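Local coordinates for protein N-acetylglucosamine-specific lectin (PDB 6A7T) that binds carbohydrates carrying N-acetylated sugars such as N-acetylglucosamine, as a C-type lectin whose sugar recognition does not depend on calcium, at residues A54-K59 with C151-D156. Numbering follows the deposited sequence.
Sequences AFCESK and CICEID. With CA (calcium ion), chain D.
Cys56 and Cys153 tie helix 49-58 to strand 149-155 by a disulfide, with SG to SG at 2.0 Å and a torsion of -81° about the S–S bond. Cysteine suits both places because its single sulfur can close a covalent link across the buried gap between helix and strand; Cys56 CA and Cys153 CA lie 5.4 Å apart. Phe55 packs alongside it. Its CB points toward the strand, CG stands anti to the backbone N (chi1 173°), and beyond it the ring rests against two sulfurs. There CD2 meets Cys153 SG at 3.8 Å and Cys151 SG at 4.0 Å, while CE2 touches Cys153 SG at 3.9 Å. Both sulfurs approach the ring obliquely, a sulfur-aromatic arrangement suited to a flat, polarisable side chain. Lys59 CG lies over one face toward the rim, and Arg47 adds a cation-pi contact. Strand alternation turns Glu154 away from the helix; its extended chain ends in a carboxylate that grips the calcium ion through both oxygens, OE2 at 2.4 Å and OE1 at 2.8 Å. Thr65, Glu67 and Glu71 share this ion, a site found in some relatives. The helix-to-C-terminal-strand disulfide is characteristic of the C-type lectin fold.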
loop_
_atom_site.group_PDB
_atom_site.type_symbol
_atom_site.label_atom_id
_atom_site.label_comp_id
_atom_site.label_asym_id
_atom_site.label_seq_id
_atom_site.Cartn_x
_atom_site.Cartn_y
_atom_site.Cartn_z
ATOM N N ALA B 54 16.128 16.439 -5.870
ATOM C CA ALA B 54 16.158 17.832 -5.325
ATOM C C ALA B 54 15.214 18.775 -6.062
ATOM O O ALA B 54 14.621 19.648 -5.442
ATOM C CB ALA B 54 17.572 18.364 -5.363
ATOM N N PHE B 55 15.153 18.694 -7.402
ATOM C CA PHE B 55 14.278 19.516 -8.179
ATOM C C PHE B 55 12.827 19.336 -7.703
ATOM O O PHE B 55 12.112 20.324 -7.509
ATOM C CB PHE B 55 14.398 19.221 -9.678
ATOM C CG PHE B 55 13.388 19.937 -10.532
ATOM C CD1 PHE B 55 13.439 21.324 -10.738
ATOM C CD2 PHE B 55 12.311 19.246 -11.084
ATOM C CE1 PHE B 55 12.474 21.962 -11.494
ATOM C CE2 PHE B 55 11.344 19.886 -11.827
ATOM C CZ PHE B 55 11.424 21.249 -12.036
ATOM N N CYS B 56 12.381 18.086 -7.559
ATOM C CA CYS B 56 10.981 17.894 -7.209
ATOM C C CYS B 56 10.732 18.485 -5.802
ATOM O O CYS B 56 9.680 19.103 -5.531
ATOM C CB CYS B 56 10.628 16.424 -7.262
ATOM S SG CYS B 56 10.558 15.800 -8.962
ATOM N N GLU B 57 11.711 18.317 -4.929
ATOM C CA GLU B 57 11.610 18.928 -3.547
ATOM C C GLU B 57 11.479 20.461 -3.613
ATOM O O GLU B 57 10.689 21.053 -2.858
ATOM C CB GLU B 57 12.789 18.488 -2.700
ATOM C CG GLU B 57 12.755 17.015 -2.314
ATOM C CD GLU B 57 14.086 16.432 -1.848
ATOM O OE1 GLU B 57 15.112 17.149 -1.923
ATOM O OE2 GLU B 57 14.134 15.247 -1.474
ATOM N N SER B 58 12.161 21.098 -4.579
ATOM C CA SER B 58 12.119 22.552 -4.805
ATOM C C SER B 58 10.720 23.043 -5.202
ATOM O O SER B 58 10.404 24.245 -5.046
ATOM C CB SER B 58 13.169 22.954 -5.833
ATOM O OG SER B 58 12.645 22.885 -7.142
ATOM N N LYS B 59 9.849 22.135 -5.689
ATOM C CA LYS B 59 8.474 22.446 -6.097
ATOM C C LYS B 59 7.458 21.934 -5.052
ATOM O O LYS B 59 6.257 21.823 -5.334
ATOM C CB LYS B 59 8.206 21.816 -7.464
ATOM C CG LYS B 59 9.192 22.207 -8.545
ATOM C CD LYS B 59 9.184 23.687 -8.852
ATOM C CE LYS B 59 9.859 23.989 -10.170
ATOM N NZ LYS B 59 8.961 24.735 -11.075
ATOM N N CYS B 151 12.472 14.098 -15.698
ATOM C CA CYS B 151 11.926 13.399 -14.522
ATOM C C CYS B 151 10.432 13.659 -14.388
ATOM O O CYS B 151 9.852 14.504 -15.116
ATOM C CB CYS B 151 12.706 13.863 -13.299
ATOM S SG CYS B 151 12.416 15.571 -12.774
ATOM N N ILE B 152 9.780 12.902 -13.485
ATOM C CA ILE B 152 8.363 13.107 -13.160
ATOM C C ILE B 152 8.221 13.444 -11.668
ATOM O O ILE B 152 8.598 12.665 -10.820
ATOM C CB ILE B 152 7.554 11.855 -13.504
ATOM C CG1 ILE B 152 7.844 11.382 -14.917
ATOM C CG2 ILE B 152 6.080 12.142 -13.258
ATOM C CD1 ILE B 152 7.296 10.056 -15.292
ATOM N N CYS B 153 7.714 14.635 -11.390
ATOM C CA CYS B 153 7.371 15.014 -10.035
ATOM C C CYS B 153 5.873 14.803 -9.783
ATOM O O CYS B 153 5.052 14.821 -10.673
ATOM C CB CYS B 153 7.673 16.477 -9.720
ATOM S SG CYS B 153 9.379 16.987 -10.070
ATOM N N GLU B 154 5.558 14.574 -8.513
ATOM C CA GLU B 154 4.186 14.253 -8.040
ATOM C C GLU B 154 3.912 15.045 -6.757
ATOM O O GLU B 154 4.713 15.050 -5.874
ATOM C CB GLU B 154 4.037 12.761 -7.755
ATOM C CG GLU B 154 2.605 12.369 -7.383
ATOM C CD GLU B 154 2.366 10.901 -7.055
ATOM O OE1 GLU B 154 3.387 10.155 -6.885
ATOM O OE2 GLU B 154 1.179 10.503 -6.926
ATOM N N ILE B 155 2.744 15.703 -6.727
ATOM C CA ILE B 155 2.119 16.226 -5.502
ATOM C C ILE B 155 0.878 15.368 -5.245
ATOM O O ILE B 155 0.025 15.319 -6.137
ATOM C CB ILE B 155 1.724 17.692 -5.698
ATOM C CG1 ILE B 155 2.937 18.604 -5.881
ATOM C CG2 ILE B 155 0.861 18.172 -4.555
ATOM C CD1 ILE B 155 2.578 19.980 -6.435
ATOM N N ASP B 156 0.806 14.697 -4.079
ATOM C CA ASP B 156 -0.324 13.786 -3.839
ATOM C C ASP B 156 -1.175 14.243 -2.646
ATOM O O ASP B 156 -2.194 13.619 -2.405
ATOM C CB ASP B 156 0.106 12.316 -3.722
ATOM C CG ASP B 156 0.924 11.963 -2.509
ATOM O OD1 ASP B 156 1.062 12.828 -1.641
ATOM O OD2 ASP B 156 1.466 10.825 -2.459
HETATM CA CA CA D . 1.511 8.103 -6.692
HETATM O O HOH W 1 1.954 8.949 -4.349
HETATM O O HOH W 2 -0.850 8.219 -6.291
#